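Local coordinates for protein tryptophan--tRNA ligase (Aeropyrum pernix, PDB 3A04) that catalyses the ATP-dependent attachment of L-tryptophan to tRNA(Trp), releasing AMP and diphosphate, as a class I aminoacyl-tRNA synthetase, at residues 62-66 with 67-71; 95-99 with 100-104; 139-143 with 144-148. All blocks are in the same frame, centred on the assembly; numbering follows the deposited sequence.

Contact 1 of 3, residues 62-66 with 67-71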
ATOM      1  N   LEU A  62     -22.921  20.809   6.380  1.00 32.63           N
ATOM      2  CA  LEU A  62     -23.357  22.004   7.072  1.00 36.02           C
ATOM      3  C   LEU A  62     -24.502  21.565   8.043  1.00 36.30           C
ATOM      4  O   LEU A  62     -24.593  22.069   9.189  1.00 38.20           O
ATOM      5  CB  LEU A  62     -23.874  23.025   6.004  1.00 35.07           C
ATOM      6  CG  LEU A  62     -22.697  23.738   5.247  1.00 39.67           C
ATOM      7  CD1 LEU A  62     -23.222  24.635   4.075  1.00 35.50           C
ATOM      8  CD2 LEU A  62     -21.753  24.523   6.186  1.00 37.16           C
ATOM      9  N   GLU A  63     -25.286  20.563   7.606  1.00 36.53           N
ATOM     10  CA  GLU A  63     -26.369  20.010   8.509  1.00 38.05           C
ATOM     11  C   GLU A  63     -25.720  19.420   9.744  1.00 36.71           C
ATOM     12  O   GLU A  63     -26.128  19.719  10.924  1.00 35.08           O
ATOM     13  CB  GLU A  63     -27.266  18.985   7.760  1.00 38.94           C
ATOM     14  CG  GLU A  63     -28.383  19.662   6.869  1.00 47.93           C
ATOM     15  CD  GLU A  63     -29.009  18.783   5.754  1.00 58.01           C
ATOM     16  OE1 GLU A  63     -28.642  17.589   5.582  1.00 61.18           O
ATOM     17  OE2 GLU A  63     -29.889  19.304   5.009  1.00 61.14           O
ATOM     18  N   ALA A  64     -24.698  18.582   9.531  1.00 34.73           N
ATOM     19  CA  ALA A  64     -23.971  18.073  10.739  1.00 34.74           C
ATOM     20  C   ALA A  64     -23.411  19.177  11.631  1.00 36.02           C
ATOM     21  O   ALA A  64     -23.547  19.174  12.918  1.00 35.64           O
ATOM     22  CB  ALA A  64     -22.841  17.128  10.303  1.00 33.76           C
ATOM     23  N   LYS A  65     -22.748  20.164  10.977  1.00 35.43           N
ATOM     24  CA  LYS A  65     -22.203  21.245  11.754  1.00 35.53           C
ATOM     25  C   LYS A  65     -23.252  22.012  12.590  1.00 36.26           C
ATOM     26  O   LYS A  65     -22.956  22.412  13.748  1.00 36.86           O
ATOM     27  CB  LYS A  65     -21.510  22.242  10.835  1.00 35.76           C
ATOM     28  CG  LYS A  65     -20.616  23.210  11.560  1.00 37.09           C
ATOM     29  CD  LYS A  65     -19.990  24.151  10.503  1.00 33.81           C
ATOM     30  CE  LYS A  65     -18.757  24.790  11.110  1.00 38.17           C
ATOM     31  NZ  LYS A  65     -19.048  25.662  12.318  1.00 34.52           N
ATOM     32  N   ALA A  66     -24.370  22.333  11.966  1.00 36.72           N
ATOM     33  CA  ALA A  66     -25.447  23.051  12.690  1.00 40.65           C
ATOM     34  C   ALA A  66     -26.010  22.262  13.911  1.00 41.06           C
ATOM     35  O   ALA A  66     -26.435  22.863  14.867  1.00 41.86           O
ATOM     36  CB  ALA A  66     -26.577  23.510  11.725  1.00 40.35           C
ATOM     37  N   ARG A  67     -25.986  20.937  13.912  1.00 41.40           N
ATOM     38  CA  ARG A  67     -26.504  20.259  15.082  1.00 41.88           C
ATOM     39  C   ARG A  67     -25.394  20.052  16.064  1.00 43.29           C
ATOM     40  O   ARG A  67     -25.621  19.424  17.114  1.00 44.24           O
ATOM     41  CB  ARG A  67     -27.190  18.941  14.768  1.00 42.02           C
ATOM     42  CG  ARG A  67     -26.366  17.915  14.003  1.00 42.93           C
ATOM     43  CD  ARG A  67     -27.103  16.542  14.046  1.00 39.90           C
ATOM     44  NE  ARG A  67     -26.448  15.623  13.138  1.00 41.78           N
ATOM     45  CZ  ARG A  67     -26.762  15.473  11.862  1.00 41.14           C
ATOM     46  NH1 ARG A  67     -27.761  16.157  11.345  1.00 38.56           N
ATOM     47  NH2 ARG A  67     -26.047  14.632  11.103  1.00 42.70           N
ATOM     48  N   GLY A  68     -24.182  20.557  15.726  1.00 40.58           N
ATOM     49  CA  GLY A  68     -23.116  20.645  16.723  1.00 39.10           C
ATOM     50  C   GLY A  68     -22.015  19.616  16.544  1.00 38.95           C
ATOM     51  O   GLY A  68     -21.112  19.500  17.420  1.00 39.52           O
ATOM     52  N   GLU A  69     -22.051  18.883  15.439  1.00 37.52           N
ATOM     53  CA  GLU A  69     -20.989  17.861  15.205  1.00 38.88           C
ATOM     54  C   GLU A  69     -19.663  18.606  14.750  1.00 37.73           C
ATOM     55  O   GLU A  69     -19.785  19.649  14.071  1.00 38.24           O
ATOM     56  CB  GLU A  69     -21.456  16.801  14.142  1.00 38.73           C
ATOM     57  CG  GLU A  69     -22.347  15.562  14.668  1.00 38.96           C
ATOM     58  CD  GLU A  69     -22.853  14.545  13.580  1.00 37.30           C
ATOM     59  OE1 GLU A  69     -22.378  13.421  13.301  1.00 21.24           O
ATOM     60  OE2 GLU A  69     -23.876  14.844  13.031  1.00 40.89           O
ATOM     61  N   ARG A  70     -18.471  18.138  15.138  1.00 35.95           N
ATOM     62  CA  ARG A  70     -17.232  18.788  14.590  1.00 38.07           C
ATOM     63  C   ARG A  70     -17.073  18.237  13.150  1.00 36.47           C
ATOM     64  O   ARG A  70     -17.232  17.013  12.953  1.00 36.27           O
ATOM     65  CB  ARG A  70     -15.978  18.550  15.433  1.00 39.72           C
ATOM     66  CG  ARG A  70     -14.750  19.471  14.998  1.00 43.56           C
ATOM     67  CD  ARG A  70     -14.855  20.947  15.386  1.00 50.00           C
ATOM     68  NE  ARG A  70     -13.693  21.776  14.982  1.00 52.08           N
ATOM     69  CZ  ARG A  70     -12.411  21.554  15.324  1.00 51.95           C
ATOM     70  NH1 ARG A  70     -12.051  20.468  16.047  1.00 52.73           N
ATOM     71  NH2 ARG A  70     -11.469  22.380  14.882  1.00 45.80           N
ATOM     72  N   VAL A  71     -16.894  19.133  12.157  1.00 33.70           N
ATOM     73  CA  VAL A  71     -16.776  18.764  10.700  1.00 32.90           C
ATOM     74  C   VAL A  71     -15.346  19.080  10.226  1.00 32.12           C
ATOM     75  O   VAL A  71     -14.652  19.811  10.922  1.00 31.20           O
ATOM     76  CB  VAL A  71     -17.806  19.413   9.778  1.00 33.18           C
ATOM     77  CG1 VAL A  71     -19.183  18.839  10.049  1.00 37.79           C
ATOM     78  CG2 VAL A  71     -17.875  21.023   9.878  1.00 31.27           C
TER
HETATM   79  O   HOH W   1     -20.475  22.192  14.942  1.00 46.87           O
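Arg-67 carries its CG between the backbone N and the carbonyl carbon (chi1 56°), which folds the extended side chain back over the last helical turn and lays its guanidinium face on Ala-64 CA. Glu-69, with CG beside its own backbone N (chi1 -84°), brings OE2 to 3.7 Å from Ala-64 CB on the same turn. Arg-67 NE and Glu-69 OE2 form a salt bridge (2.7 Å), and NH2 adds a weak bond to the same oxygen. Shortening Glu-69 to an alanine removes the carboxylate and would probably leave the Arg-67 guanidinium without its charged mate and free to swing off Ala-64. Beneath the ion pair the helix ends in a Schellman motif: Glu-69 N bonds to Ala-64 O at 2.9 Å and Gly-68 N to Lys-65 O at 3.0 Å, the glycine taking the positive phi. A water bridges Lys-65 O and Glu-69 O. Further on, Val-71 CG2 meets the Lys-65 chain at about a right angle, 3.8 Å from CD, while Lys-65 NZ continues to Asn-100 O. The turn leads from helix 58-66 through a short loop to strand 72-77, with Leu-62 packed on helix 33-38.

Contact 2 of 3, residues 95-99 with 100-104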
ATOM      1  N   ILE A  95      -8.407  28.253   5.230  1.00 26.74           N
ATOM      2  CA  ILE A  95      -8.389  29.210   6.357  1.00 27.86           C
ATOM      3  C   ILE A  95      -9.786  29.692   6.625  1.00 27.36           C
ATOM      4  O   ILE A  95     -10.220  29.795   7.753  1.00 28.07           O
ATOM      5  CB  ILE A  95      -7.462  30.457   6.018  1.00 28.94           C
ATOM      6  CG1 ILE A  95      -6.003  29.933   5.989  1.00 29.40           C
ATOM      7  CG2 ILE A  95      -7.625  31.587   7.046  1.00 28.48           C
ATOM      8  CD1 ILE A  95      -4.929  30.947   5.458  1.00 28.09           C
ATOM      9  N   TYR A  96     -10.519  29.997   5.591  1.00 27.75           N
ATOM     10  CA  TYR A  96     -11.918  30.386   5.836  1.00 29.97           C
ATOM     11  C   TYR A  96     -12.653  29.284   6.669  1.00 30.89           C
ATOM     12  O   TYR A  96     -13.305  29.542   7.688  1.00 30.15           O
ATOM     13  CB  TYR A  96     -12.614  30.598   4.447  1.00 29.76           C
ATOM     14  CG  TYR A  96     -14.128  30.664   4.563  1.00 32.29           C
ATOM     15  CD1 TYR A  96     -14.774  31.864   4.944  1.00 29.53           C
ATOM     16  CD2 TYR A  96     -14.934  29.514   4.260  1.00 31.55           C
ATOM     17  CE1 TYR A  96     -16.201  31.928   5.046  1.00 35.63           C
ATOM     18  CE2 TYR A  96     -16.343  29.572   4.417  1.00 33.03           C
ATOM     19  CZ  TYR A  96     -16.968  30.798   4.789  1.00 37.13           C
ATOM     20  OH  TYR A  96     -18.377  30.865   4.949  1.00 34.96           O
ATOM     21  N   LEU A  97     -12.583  28.044   6.184  1.00 30.68           N
ATOM     22  CA  LEU A  97     -13.284  26.984   6.896  1.00 29.41           C
ATOM     23  C   LEU A  97     -12.712  26.855   8.293  1.00 28.22           C
ATOM     24  O   LEU A  97     -13.467  26.674   9.198  1.00 30.00           O
ATOM     25  CB  LEU A  97     -13.201  25.641   6.091  1.00 27.79           C
ATOM     26  CG  LEU A  97     -13.877  25.782   4.688  1.00 29.69           C
ATOM     27  CD1 LEU A  97     -13.502  24.603   3.790  1.00 26.56           C
ATOM     28  CD2 LEU A  97     -15.446  25.760   4.823  1.00 25.98           C
ATOM     29  N   GLN A  98     -11.395  26.960   8.481  1.00 28.53           N
ATOM     30  CA  GLN A  98     -10.852  26.810   9.822  1.00 29.17           C
ATOM     31  C   GLN A  98     -11.404  27.899  10.770  1.00 31.58           C
ATOM     32  O   GLN A  98     -11.760  27.593  11.923  1.00 32.01           O
ATOM     33  CB  GLN A  98      -9.339  26.903   9.808  1.00 28.03           C
ATOM     34  CG  GLN A  98      -8.666  26.657  11.162  1.00 26.52           C
ATOM     35  CD  GLN A  98      -7.197  26.425  10.973  1.00 27.57           C
ATOM     36  OE1 GLN A  98      -6.458  27.349  10.683  1.00 30.62           O
ATOM     37  NE2 GLN A  98      -6.746  25.172  11.114  1.00 27.43           N
ATOM     38  N   LYS A  99     -11.407  29.158  10.325  1.00 31.48           N
ATOM     39  CA  LYS A  99     -11.989  30.206  11.194  1.00 33.68           C
ATOM     40  C   LYS A  99     -13.472  29.946  11.475  1.00 33.77           C
ATOM     41  O   LYS A  99     -13.994  30.527  12.387  1.00 33.85           O
ATOM     42  CB  LYS A  99     -11.906  31.590  10.513  1.00 34.25           C
ATOM     43  CG  LYS A  99     -10.467  32.056  10.316  1.00 36.23           C
ATOM     44  CD  LYS A  99     -10.449  33.324   9.454  1.00 42.94           C
ATOM     45  CE  LYS A  99      -9.059  34.017   9.553  1.00 49.36           C
ATOM     46  NZ  LYS A  99      -8.965  35.049   8.405  1.00 49.06           N
ATOM     47  N   ASN A 100     -14.169  29.221  10.603  1.00 33.95           N
ATOM     48  CA  ASN A 100     -15.612  28.895  10.887  1.00 34.83           C
ATOM     49  C   ASN A 100     -15.786  27.525  11.578  1.00 35.33           C
ATOM     50  O   ASN A 100     -16.852  26.961  11.610  1.00 36.94           O
ATOM     51  CB  ASN A 100     -16.418  29.014   9.606  1.00 32.88           C
ATOM     52  CG  ASN A 100     -16.601  30.443   9.202  1.00 37.90           C
ATOM     53  OD1 ASN A 100     -17.492  31.119   9.735  1.00 38.32           O
ATOM     54  ND2 ASN A 100     -15.738  30.947   8.313  1.00 30.29           N
ATOM     55  N   GLY A 101     -14.744  27.047  12.226  1.00 35.39           N
ATOM     56  CA  GLY A 101     -14.902  25.886  13.068  1.00 35.07           C
ATOM     57  C   GLY A 101     -14.480  24.540  12.451  1.00 33.40           C
ATOM     58  O   GLY A 101     -14.468  23.523  13.184  1.00 35.30           O
ATOM     59  N   PHE A 102     -14.094  24.467  11.160  1.00 31.61           N
ATOM     60  CA  PHE A 102     -13.718  23.128  10.581  1.00 28.51           C
ATOM     61  C   PHE A 102     -12.392  22.666  11.082  1.00 29.39           C
ATOM     62  O   PHE A 102     -11.445  23.493  11.160  1.00 28.05           O
ATOM     63  CB  PHE A 102     -13.665  23.184   9.024  1.00 29.14           C
ATOM     64  CG  PHE A 102     -14.976  23.263   8.363  1.00 27.91           C
ATOM     65  CD1 PHE A 102     -15.869  24.257   8.668  1.00 30.46           C
ATOM     66  CD2 PHE A 102     -15.302  22.313   7.357  1.00 28.77           C
ATOM     67  CE1 PHE A 102     -17.113  24.315   8.007  1.00 30.03           C
ATOM     68  CE2 PHE A 102     -16.537  22.320   6.715  1.00 32.81           C
ATOM     69  CZ  PHE A 102     -17.467  23.325   7.027  1.00 32.02           C
ATOM     70  N   LYS A 103     -12.243  21.339  11.340  1.00 26.86           N
ATOM     71  CA  LYS A 103     -10.925  20.782  11.583  1.00 27.81           C
ATOM     72  C   LYS A 103     -10.232  20.688  10.208  1.00 27.27           C
ATOM     73  O   LYS A 103     -10.776  20.126   9.271  1.00 30.18           O
ATOM     74  CB  LYS A 103     -11.050  19.365  12.245  1.00 29.16           C
ATOM     75  CG  LYS A 103      -9.703  18.709  12.568  1.00 28.46           C
ATOM     76  CD  LYS A 103      -8.826  19.393  13.668  1.00 29.62           C
ATOM     77  CE  LYS A 103      -7.548  18.656  13.795  1.00 33.20           C
ATOM     78  NZ  LYS A 103      -6.699  19.195  14.965  1.00 33.24           N
ATOM     79  N   VAL A 104      -9.021  21.192  10.080  1.00 27.28           N
ATOM     80  CA  VAL A 104      -8.318  21.108   8.811  1.00 27.69           C
ATOM     81  C   VAL A 104      -7.243  20.015   8.866  1.00 26.64           C
ATOM     82  O   VAL A 104      -6.446  19.943   9.821  1.00 27.95           O
ATOM     83  CB  VAL A 104      -7.570  22.481   8.478  1.00 27.92           C
ATOM     84  CG1 VAL A 104      -6.869  22.424   7.131  1.00 28.17           C
ATOM     85  CG2 VAL A 104      -8.608  23.660   8.498  1.00 28.09           C
TER
HETATM   86  O   HOH W   2      -8.513  23.103  12.065  1.00 34.95           O
HETATM   87  O   HOH W   3     -11.462  25.194  13.538  1.00 41.95           O
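Tyr-96 O receives two hydrogen bonds from Asn-100, one from the backbone N and one from side-chain ND2 at 2.9 Å, the latter approaching from above the carbonyl plane. The backbone bonds beside them form a Schellman motif, Phe-102 N to Leu-97 O (3.0 Å) and Gly-101 N to Gln-98 O (3.0 Å), with Gly-101 at positive phi. Two waters extend this polar layer: one links Gln-98 O to Phe-102 O, the other accepts from Gln-98 NE2 and Val-104 N. Gln-98 OE1 bonds to Asp-142 N.

Asn-100 ND2 also lies over the Tyr-96 ring, 3.4 Å from CE1 and displaced toward the rim, with the amide turned 48° from the ring. Leu-97 CD2 stands over the centre of the Phe-102 ring in a CH-pi contact, 3.9 Å from its centroid.

Among the aliphatic contacts, Gln-98 crosses Val-104 at about a right angle; with CG anti to the backbone N (chi1 -176°), its extended chain runs past the methyl, and Gln-98 NE2 lies 3.5 Å from Val-104 CG2.

At this helix-to-strand corner of the beta-alpha-beta unit, Leu-97 O and Gln-98 O find turn amides and, for Gln-98 O, a water, while the Asn-100 amide doubles the bonds on Tyr-96 O; Leu-97 on Phe-102 and Gln-98 on Val-104 add the apolar contacts.

Contact 3 of 3, residues 139-143 with 144-148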
ATOM      1  N   LEU A 139       0.461  32.211   5.645  1.00 31.06           N
ATOM      2  CA  LEU A 139      -0.825  32.660   5.132  1.00 31.08           C
ATOM      3  C   LEU A 139      -1.906  32.804   6.151  1.00 31.38           C
ATOM      4  O   LEU A 139      -2.865  33.502   5.888  1.00 30.90           O
ATOM      5  CB  LEU A 139      -1.356  31.753   3.980  1.00 31.88           C
ATOM      6  CG  LEU A 139      -0.774  31.878   2.575  1.00 30.60           C
ATOM      7  CD1 LEU A 139      -1.319  30.750   1.652  1.00 33.28           C
ATOM      8  CD2 LEU A 139      -1.004  33.331   1.864  1.00 26.08           C
ATOM      9  N   GLY A 140      -1.829  32.073   7.264  1.00 31.25           N
ATOM     10  CA  GLY A 140      -2.764  32.228   8.344  1.00 33.25           C
ATOM     11  C   GLY A 140      -3.392  30.917   8.805  1.00 33.70           C
ATOM     12  O   GLY A 140      -4.311  30.927   9.607  1.00 34.70           O
ATOM     13  N   LEU A 141      -2.946  29.796   8.232  1.00 33.04           N
ATOM     14  CA  LEU A 141      -3.418  28.485   8.690  1.00 31.51           C
ATOM     15  C   LEU A 141      -2.864  28.265  10.107  1.00 31.81           C
ATOM     16  O   LEU A 141      -1.712  28.591  10.383  1.00 31.20           O
ATOM     17  CB  LEU A 141      -2.983  27.366   7.717  1.00 32.31           C
ATOM     18  CG  LEU A 141      -3.895  26.146   7.540  1.00 33.05           C
ATOM     19  CD1 LEU A 141      -5.424  26.451   7.307  1.00 26.14           C
ATOM     20  CD2 LEU A 141      -3.324  25.139   6.430  1.00 28.72           C
ATOM     21  N   ASP A 142      -3.699  27.863  11.032  1.00 30.25           N
ATOM     22  CA  ASP A 142      -3.298  27.808  12.438  1.00 33.39           C
ATOM     23  C   ASP A 142      -2.295  26.664  12.734  1.00 36.68           C
ATOM     24  O   ASP A 142      -2.634  25.484  12.509  1.00 37.44           O
ATOM     25  CB  ASP A 142      -4.565  27.598  13.229  1.00 34.17           C
ATOM     26  CG  ASP A 142      -4.326  27.509  14.792  1.00 40.77           C
ATOM     27  OD1 ASP A 142      -3.228  27.218  15.267  1.00 46.83           O
ATOM     28  OD2 ASP A 142      -5.323  27.606  15.514  1.00 49.51           O
ATOM     29  N   PRO A 143      -1.088  26.978  13.242  1.00 38.10           N
ATOM     30  CA  PRO A 143      -0.095  25.888  13.488  1.00 39.93           C
ATOM     31  C   PRO A 143      -0.510  24.881  14.550  1.00 40.82           C
ATOM     32  O   PRO A 143      -0.013  23.778  14.514  1.00 42.52           O
ATOM     33  CB  PRO A 143       1.159  26.633  13.976  1.00 41.24           C
ATOM     34  CG  PRO A 143       0.625  27.934  14.585  1.00 39.25           C
ATOM     35  CD  PRO A 143      -0.607  28.291  13.724  1.00 38.70           C
ATOM     36  N   LYS A 144      -1.363  25.271  15.488  1.00 41.28           N
ATOM     37  CA  LYS A 144      -1.747  24.429  16.609  1.00 43.56           C
ATOM     38  C   LYS A 144      -2.831  23.447  16.158  1.00 42.44           C
ATOM     39  O   LYS A 144      -2.690  22.228  16.401  1.00 43.69           O
ATOM     40  CB  LYS A 144      -2.297  25.259  17.792  1.00 46.25           C
ATOM     41  CG  LYS A 144      -2.496  24.458  19.115  1.00 52.97           C
ATOM     42  CD  LYS A 144      -3.426  25.183  20.129  1.00 60.30           C
ATOM     43  CE  LYS A 144      -3.548  24.404  21.457  1.00 65.59           C
ATOM     44  NZ  LYS A 144      -4.197  23.019  21.334  1.00 67.13           N
ATOM     45  N   ASP A 145      -3.871  23.945  15.503  1.00 36.77           N
ATOM     46  CA  ASP A 145      -5.050  23.101  15.293  1.00 37.63           C
ATOM     47  C   ASP A 145      -5.093  22.433  13.910  1.00 33.85           C
ATOM     48  O   ASP A 145      -5.982  21.614  13.691  1.00 33.84           O
ATOM     49  CB  ASP A 145      -6.350  23.895  15.456  1.00 36.99           C
ATOM     50  CG  ASP A 145      -7.613  22.950  15.602  1.00 45.12           C
ATOM     51  OD1 ASP A 145      -7.534  21.984  16.431  1.00 46.38           O
ATOM     52  OD2 ASP A 145      -8.676  23.164  14.897  1.00 45.63           O
ATOM     53  N   THR A 146      -4.166  22.773  13.004  1.00 30.84           N
ATOM     54  CA  THR A 146      -4.150  22.192  11.676  1.00 29.47           C
ATOM     55  C   THR A 146      -3.443  20.851  11.838  1.00 30.18           C
ATOM     56  O   THR A 146      -2.407  20.762  12.493  1.00 30.40           O
ATOM     57  CB  THR A 146      -3.376  23.052  10.640  1.00 28.85           C
ATOM     58  OG1 THR A 146      -4.025  24.351  10.522  1.00 29.00           O
ATOM     59  CG2 THR A 146      -3.374  22.327   9.161  1.00 28.64           C
ATOM     60  N   GLU A 147      -3.961  19.794  11.211  1.00 29.86           N
ATOM     61  CA  GLU A 147      -3.236  18.493  11.319  1.00 27.25           C
ATOM     62  C   GLU A 147      -2.499  18.217  10.031  1.00 27.15           C
ATOM     63  O   GLU A 147      -3.122  17.833   9.017  1.00 27.67           O
ATOM     64  CB  GLU A 147      -4.248  17.414  11.682  1.00 28.64           C
ATOM     65  CG  GLU A 147      -3.592  15.981  11.945  1.00 29.84           C
ATOM     66  CD  GLU A 147      -4.448  15.101  12.868  1.00 38.85           C
ATOM     67  OE1 GLU A 147      -5.133  15.635  13.822  1.00 42.11           O
ATOM     68  OE2 GLU A 147      -4.449  13.862  12.631  1.00 36.65           O
ATOM     69  N   PHE A 148      -1.189  18.443  10.002  1.00 26.49           N
ATOM     70  CA  PHE A 148      -0.389  18.157   8.798  1.00 27.64           C
ATOM     71  C   PHE A 148       0.157  16.734   8.964  1.00 27.42           C
ATOM     72  O   PHE A 148       0.549  16.382  10.081  1.00 27.35           O
ATOM     73  CB  PHE A 148       0.843  19.059   8.737  1.00 26.88           C
ATOM     74  CG  PHE A 148       0.503  20.577   8.622  1.00 30.23           C
ATOM     75  CD1 PHE A 148       0.280  21.147   7.374  1.00 29.50           C
ATOM     76  CD2 PHE A 148       0.410  21.378   9.758  1.00 31.18           C
ATOM     77  CE1 PHE A 148      -0.024  22.541   7.229  1.00 27.59           C
ATOM     78  CE2 PHE A 148       0.126  22.808   9.629  1.00 32.23           C
ATOM     79  CZ  PHE A 148      -0.085  23.347   8.365  1.00 31.39           C
TER
HETATM   80  O   HOH W   4      -0.041  21.439  13.565  1.00 44.86           O
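The loop that leads from helix 121-139 into strand 147-150, an outermost strand of the sheet in this chain, is closed by a compact turn built on Asp-142. This residue accepts hydrogen bonds both through its side chain and through its backbone carbonyl. Its CG lies anti to the backbone N (chi1 180°), which carries the carboxylate forward beside the chain that follows. Asp-142 OD1 accepts from Lys-144 N at 2.7 Å, the bond that defines an Asx turn across Pro-143; the amide comes from the anti side, 33° out of the carboxylate plane. A weak bond from Asp-145 N reaches the same oxygen.

Asp-142 O takes two bonds from Thr-146, from opposite faces of the carbonyl plane: Thr-146 OG1 donates at 2.7 Å and Thr-146 N at 3.2 Å. With its proton given to this carbonyl, OG1 can still accept, and Gln-98 NE2 bonds to it. A water also joins Pro-143 O and Thr-146 O.

Apolar contacts complete the turn. Leu-141 crosses Thr-146 at about a right angle, with its CG 3.5 Å from OG1 and its CD2 3.9 Å from CG2. Thr-146 CG2 in turn sits over one face of the Phe-148 ring, offset toward the rim, and Leu-141 CD2 approaches Phe-148 CZ at 4.2 Å. Leu-141 also packs on Leu-94 and Ile-95 of helix 85-99, and Phe-148 on Ile-133 and Ile-137 of helix 121-139.

The two carboxylates are thus divided: that of Asp-142 is likely to be steadied by the local amides it accepts from, whereas that of Asp-145 turns away to basic side chains outside the turn, Arg-70 among them. The buried threonine hydroxyl has a partner for both donating and accepting.

The three contacts follow one another along the chain, at successive helix-to-strand connections that lead into the neighbouring parallel strands 72-77, 103-108 and 147-150. Centres of contacts 1 and 2 lie about 13 Å apart, those of contacts 2 and 3 about 10 Å. Between the first two, Arg-70 NE reaches Gly-101 O at 2.6 Å, and Val-71 O pairs with Lys-103 N. Contacts 2 and 3 are joined by Val-104 O to Glu-147 N. Asp-145 ties all three together, its OD2 lying 2.9 Å from Arg-70 NH2 and its OD1 bridged to Lys-103. None includes residues of the HIGH or KMSKS motifs or of the iron-sulfur site, but helix 85-99, which ends in contact 2, starts within the HIGH motif, and Leu-139 of contact 3 touches Phe-83 of that motif.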